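Local atomic coordinates of CofB (Escherichia coli, PDB entry 5AX6), a protein that serves as the minor pilin subunit of the type IVb pilus CFA/III of enterotoxigenic Escherichia coli, forms a homotrimer and probably takes part in pilus assembly. Residues A[455-459]-A[472-478]; A[61-65]-A[178-182]. Residue numbers count along the deposited sequence, not the author numbering.

Interaction 1: A[455-459]-A[472-478]; sequences ITATM and YLNPKFL
At the open end of the beta hairpin formed by strands 452-463 and 468-473, away from its turn, the second strand leaves the sheet and turns into strand 478-487. The segments run antiparallel. Met-459 and Tyr-472 form a hydrogen-bonded pair, CA to CA 5.0 Å, with Met-459 N to Tyr-472 O at 2.9 Å and Tyr-472 N to Met-459 O at 2.7 Å; their side chains share one face. Thr-458 and Leu-473, a non-hydrogen-bonded pair, point to the other, and Thr-458 CA lies 3.1 Å from Tyr-472 O in a CA-H...O contact. Asn-474 then departs from strand geometry with positive phi and psi (41°, 59°). Its N still donates to Ala-457 O (2.8 Å), but Ala-457 N donates to the side-chain OD1 of Asn-474 (chi1 m) at 2.8 Å, so OD1 takes the place of a strand carbonyl, while ND2 donates to Lys-378 O. This exit belongs to the C-terminal domain of CofB: a type I turn from Pro-475 to Leu-478, closed by Leu-478 N to Pro-475 O at 3.1 Å, carries the chain from one sheet to another. Met-459, with chi1 and chi2 t and chi3 m, reaches the turn. Its CE touches Pro-475 CG (3.6 Å), Phe-477 CD1 (3.8 Å) and Leu-478 CB (3.9 Å), and SD lies at the edge of the Phe-477 ring, 5.2 Å from its centroid, a Met-aromatic contact. Ala-457 CB meets Leu-478 CD2 at 3.6 Å. Ile-408 touches both Met-459 and Leu-478, while Arg-430 of a second subunit packs on Thr-458 and Leu-473.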
loop_
_atom_site.group_PDB
_atom_site.type_symbol
_atom_site.label_atom_id
_atom_site.label_comp_id
_atom_site.label_asym_id
_atom_site.label_seq_id
_atom_site.Cartn_x
_atom_site.Cartn_y
_atom_site.Cartn_z
ATOM N N ILE A 455 -42.938 13.971 4.152
ATOM C CA ILE A 455 -42.884 14.765 5.364
ATOM C C ILE A 455 -44.060 15.716 5.353
ATOM O O ILE A 455 -44.240 16.484 4.404
ATOM C CB ILE A 455 -41.565 15.565 5.506
ATOM C CG1 ILE A 455 -40.349 14.629 5.447
ATOM C CG2 ILE A 455 -41.542 16.278 6.847
ATOM C CD1 ILE A 455 -39.649 14.570 4.099
ATOM N N THR A 456 -44.871 15.649 6.406
ATOM C CA THR A 456 -46.057 16.492 6.498
ATOM C C THR A 456 -46.167 17.055 7.892
ATOM O O THR A 456 -45.478 16.599 8.801
ATOM C CB THR A 456 -47.336 15.719 6.181
ATOM O OG1 THR A 456 -47.450 14.615 7.095
ATOM C CG2 THR A 456 -47.299 15.208 4.752
ATOM N N ALA A 457 -47.043 18.038 8.063
ATOM C CA ALA A 457 -47.155 18.727 9.337
ATOM C C ALA A 457 -48.515 19.369 9.517
ATOM O O ALA A 457 -49.091 19.898 8.560
ATOM C CB ALA A 457 -46.059 19.797 9.453
ATOM N N THR A 458 -49.023 19.341 10.743
ATOM C CA THR A 458 -50.144 20.210 11.090
ATOM C C THR A 458 -49.668 21.223 12.119
ATOM O O THR A 458 -48.780 20.926 12.918
ATOM C CB THR A 458 -51.354 19.424 11.650
ATOM O OG1 THR A 458 -50.947 18.695 12.814
ATOM C CG2 THR A 458 -51.875 18.447 10.610
ATOM N N MET A 459 -50.255 22.416 12.087
ATOM C CA MET A 459 -49.973 23.453 13.070
ATOM C C MET A 459 -51.282 23.968 13.647
ATOM O O MET A 459 -52.221 24.225 12.902
ATOM C CB MET A 459 -49.198 24.620 12.441
ATOM C CG MET A 459 -48.882 25.766 13.421
ATOM S SD MET A 459 -48.193 27.236 12.613
ATOM C CE MET A 459 -47.081 26.428 11.472
ATOM N N TYR A 472 -53.590 24.211 10.574
ATOM C CA TYR A 472 -53.006 24.394 9.253
ATOM C C TYR A 472 -52.308 23.114 8.790
ATOM O O TYR A 472 -51.706 22.397 9.606
ATOM C CB TYR A 472 -51.992 25.547 9.255
ATOM C CG TYR A 472 -52.524 26.916 9.623
ATOM C CD1 TYR A 472 -53.714 27.408 9.089
ATOM C CD2 TYR A 472 -51.806 27.737 10.490
ATOM C CE1 TYR A 472 -54.181 28.681 9.434
ATOM C CE2 TYR A 472 -52.257 28.991 10.838
ATOM C CZ TYR A 472 -53.442 29.464 10.306
ATOM O OH TYR A 472 -53.865 30.722 10.656
ATOM N N LEU A 473 -52.380 22.846 7.484
ATOM C CA LEU A 473 -51.693 21.719 6.861
ATOM C C LEU A 473 -50.482 22.163 6.043
ATOM O O LEU A 473 -50.602 23.023 5.176
ATOM C CB LEU A 473 -52.653 20.947 5.951
ATOM C CG LEU A 473 -52.026 19.814 5.137
ATOM C CD1 LEU A 473 -51.602 18.672 6.057
ATOM C CD2 LEU A 473 -52.985 19.311 4.058
ATOM N N ASN A 474 -49.322 21.566 6.307
ATOM C CA ASN A 474 -48.111 21.812 5.518
ATOM C C ASN A 474 -47.879 23.269 5.118
ATOM O O ASN A 474 -47.794 23.581 3.928
ATOM C CB ASN A 474 -48.137 20.963 4.248
ATOM C CG ASN A 474 -48.269 19.483 4.539
ATOM O OD1 ASN A 474 -47.809 18.994 5.574
ATOM N ND2 ASN A 474 -48.910 18.756 3.626
ATOM N N PRO A 475 -47.770 24.163 6.103
ATOM C CA PRO A 475 -47.709 25.609 5.855
ATOM C C PRO A 475 -46.321 26.148 5.466
ATOM O O PRO A 475 -45.304 25.677 5.977
ATOM C CB PRO A 475 -48.147 26.208 7.191
ATOM C CG PRO A 475 -47.816 25.185 8.206
ATOM C CD PRO A 475 -47.789 23.838 7.541
ATOM N N LYS A 476 -46.297 27.138 4.575
ATOM C CA LYS A 476 -45.045 27.765 4.145
ATOM C C LYS A 476 -44.373 28.530 5.276
ATOM O O LYS A 476 -43.209 28.936 5.150
ATOM C CB LYS A 476 -45.289 28.723 2.975
ATOM C CG LYS A 476 -46.270 29.839 3.331
ATOM C CD LYS A 476 -46.335 30.901 2.253
ATOM C CE LYS A 476 -47.316 32.004 2.653
ATOM N NZ LYS A 476 -47.581 32.961 1.548
ATOM N N PHE A 477 -45.100 28.754 6.368
ATOM C CA PHE A 477 -44.503 29.431 7.515
ATOM C C PHE A 477 -44.099 28.440 8.610
ATOM O O PHE A 477 -44.074 28.766 9.805
ATOM C CB PHE A 477 -45.438 30.521 8.072
ATOM C CG PHE A 477 -46.896 30.141 8.110
ATOM C CD1 PHE A 477 -47.417 29.438 9.189
ATOM C CD2 PHE A 477 -47.759 30.532 7.085
ATOM C CE1 PHE A 477 -48.777 29.108 9.237
ATOM C CE2 PHE A 477 -49.118 30.201 7.126
ATOM C CZ PHE A 477 -49.620 29.494 8.203
ATOM N N LEU A 478 -43.760 27.231 8.171
ATOM C CA LEU A 478 -43.095 26.229 8.999
ATOM C C LEU A 478 -41.974 25.667 8.150
ATOM O O LEU A 478 -42.213 25.207 7.031
ATOM C CB LEU A 478 -44.051 25.111 9.441
ATOM C CG LEU A 478 -43.400 23.927 10.161
ATOM C CD1 LEU A 478 -42.758 24.387 11.464
ATOM C CD2 LEU A 478 -44.403 22.780 10.437
#

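Interaction 2: A[61-65]-A[178-182]; sequences KDLNS and KDIYV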
loop_
_atom_site.group_PDB
_atom_site.type_symbol
_atom_site.label_atom_id
_atom_site.label_comp_id
_atom_site.label_asym_id
_atom_site.label_seq_id
_atom_site.Cartn_x
_atom_site.Cartn_y
_atom_site.Cartn_z
ATOM N N LYS A 61 33.333 -30.070 -8.224
ATOM C CA LYS A 61 32.208 -29.342 -8.829
ATOM C C LYS A 61 31.244 -30.275 -9.547
ATOM O O LYS A 61 30.040 -30.034 -9.580
ATOM C CB LYS A 61 32.710 -28.281 -9.810
ATOM C CG LYS A 61 33.644 -27.257 -9.216
ATOM C CD LYS A 61 33.990 -26.234 -10.281
ATOM C CE LYS A 61 35.015 -25.246 -9.798
ATOM N NZ LYS A 61 35.284 -24.239 -10.862
ATOM N N ASP A 62 31.788 -31.327 -10.147
ATOM C CA ASP A 62 30.983 -32.375 -10.763
ATOM C C ASP A 62 30.437 -33.291 -9.668
ATOM O O ASP A 62 31.206 -33.820 -8.872
ATOM C CB ASP A 62 31.836 -33.163 -11.775
ATOM C CG ASP A 62 31.029 -34.170 -12.595
ATOM O OD1 ASP A 62 30.032 -34.737 -12.098
ATOM O OD2 ASP A 62 31.422 -34.408 -13.755
ATOM N N LEU A 63 29.119 -33.464 -9.621
ATOM C CA LEU A 63 28.496 -34.325 -8.612
ATOM C C LEU A 63 29.065 -35.746 -8.603
ATOM O O LEU A 63 28.980 -36.464 -7.593
ATOM C CB LEU A 63 26.988 -34.383 -8.832
ATOM C CG LEU A 63 26.190 -33.194 -8.296
ATOM C CD1 LEU A 63 24.797 -33.163 -8.929
ATOM C CD2 LEU A 63 26.096 -33.268 -6.776
ATOM N N ASN A 64 29.649 -36.154 -9.725
ATOM C CA ASN A 64 30.122 -37.522 -9.858
ATOM C C ASN A 64 31.614 -37.675 -9.596
ATOM O O ASN A 64 32.139 -38.785 -9.617
ATOM C CB ASN A 64 29.764 -38.057 -11.248
ATOM C CG ASN A 64 28.272 -38.131 -11.458
ATOM O OD1 ASN A 64 27.571 -38.840 -10.734
ATOM N ND2 ASN A 64 27.767 -37.384 -12.434
ATOM N N SER A 65 32.292 -36.565 -9.328
ATOM C CA SER A 65 33.734 -36.600 -9.100
ATOM C C SER A 65 34.049 -37.047 -7.687
ATOM O O SER A 65 33.173 -37.038 -6.821
ATOM C CB SER A 65 34.355 -35.231 -9.352
ATOM O OG SER A 65 34.122 -34.820 -10.686
ATOM N N LYS A 178 19.547 -30.387 -4.946
ATOM C CA LYS A 178 20.067 -30.481 -6.302
ATOM C C LYS A 178 20.138 -31.954 -6.693
ATOM O O LYS A 178 19.750 -32.346 -7.795
ATOM C CB LYS A 178 21.440 -29.815 -6.399
ATOM C CG LYS A 178 21.994 -29.744 -7.819
ATOM C CD LYS A 178 23.424 -29.222 -7.824
ATOM C CE LYS A 178 23.977 -29.146 -9.237
ATOM N NZ LYS A 178 23.432 -27.957 -9.936
ATOM N N ASP A 179 20.627 -32.770 -5.768
ATOM C CA ASP A 179 20.537 -34.214 -5.907
ATOM C C ASP A 179 20.847 -34.884 -4.582
ATOM O O ASP A 179 21.226 -34.229 -3.590
ATOM C CB ASP A 179 21.477 -34.748 -7.002
ATOM C CG ASP A 179 20.846 -35.896 -7.810
ATOM O OD1 ASP A 179 20.158 -36.764 -7.217
ATOM O OD2 ASP A 179 21.014 -35.917 -9.048
ATOM N N ILE A 180 20.676 -36.199 -4.584
ATOM C CA ILE A 180 20.887 -37.027 -3.413
ATOM C C ILE A 180 21.671 -38.245 -3.851
ATOM O O ILE A 180 21.234 -38.962 -4.740
ATOM C CB ILE A 180 19.555 -37.467 -2.790
ATOM C CG1 ILE A 180 18.765 -36.242 -2.316
ATOM C CG2 ILE A 180 19.803 -38.456 -1.664
ATOM C CD1 ILE A 180 17.344 -36.558 -1.898
ATOM N N TYR A 181 22.830 -38.464 -3.241
ATOM C CA TYR A 181 23.672 -39.601 -3.590
ATOM C C TYR A 181 23.798 -40.539 -2.412
ATOM O O TYR A 181 23.769 -40.113 -1.256
ATOM C CB TYR A 181 25.069 -39.144 -4.028
ATOM C CG TYR A 181 25.170 -38.683 -5.455
ATOM C CD1 TYR A 181 25.853 -39.437 -6.398
ATOM C CD2 TYR A 181 24.574 -37.501 -5.868
ATOM C CE1 TYR A 181 25.954 -39.015 -7.714
ATOM C CE2 TYR A 181 24.667 -37.067 -7.174
ATOM C CZ TYR A 181 25.361 -37.828 -8.095
ATOM O OH TYR A 181 25.450 -37.399 -9.398
ATOM N N VAL A 182 23.957 -41.824 -2.710
ATOM C CA VAL A 182 24.302 -42.794 -1.684
ATOM C C VAL A 182 25.816 -42.779 -1.491
ATOM O O VAL A 182 26.576 -42.818 -2.470
ATOM C CB VAL A 182 23.828 -44.211 -2.064
ATOM C CG1 VAL A 182 24.320 -45.228 -1.051
ATOM C CG2 VAL A 182 22.315 -44.246 -2.175
#
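Lys-61 opens the loop segment out of reach of segment 178-182, its side chain touching Glu-140 of strand 139-148. At Asp-62 the chain enters a type I beta turn that ends at Ser-65, whose N donates to Asp-62 O over 3.0 Å. The side chain of Asp-62 reinforces the bend: OD1 accepts from Asn-64 N at 2.8 Å, an Asx turn laid over the beta turn. This tight fold presents Leu-63 to the sheet, its CA-to-CB bond directed toward segment 178-182. Leu-63 is the hub of the contact, its CB resting 3.9 Å from Tyr-181 CZ and 3.4 Å from Tyr-181 OH, and its CD1 approaching Lys-178 CE at 4.1 Å and Asp-179 CB at 4.2 Å. The loop thus lies against one face of the antiparallel sheet of the pilin domain, on the side to which Asp-179 and Tyr-181 point; Ile-180, between them, faces away. Leu-63 O lies over a face of the Tyr-181 ring and accepts a hydrogen bond from Arg-224 of the adjoining strand 220-227, which also makes a cation-pi contact with that ring. Asn-64 comes next, at the ring edge, with its side chain brought close to the tyrosine hydroxyl. That hydroxyl is hydrogen-bonded to Gln-48 of a third subunit, a residue that also packs on Leu-63, Asn-64 and Asp-179.

In the fold
The two interactions lie toward opposite ends of an elongated chain, their centres 95 Å apart and their nearest atoms about 75 Å apart. They follow in series: interaction 2 closes within the N-terminal pilin domain before interaction 1 opens in the C-terminal domain, and the beta-repeat domain comes between them along the sequence. They share no strand or sheet. Interaction 2 sets a loop against the antiparallel sheet of the pilin domain, whereas interaction 1 ties a hairpin to the chain leading into the C-terminal strand 478-487. Both also touch other subunits, the second at interaction 1 and the third at interaction 2, so intersubunit contacts of the homotrimer occur near both ends of the molecule.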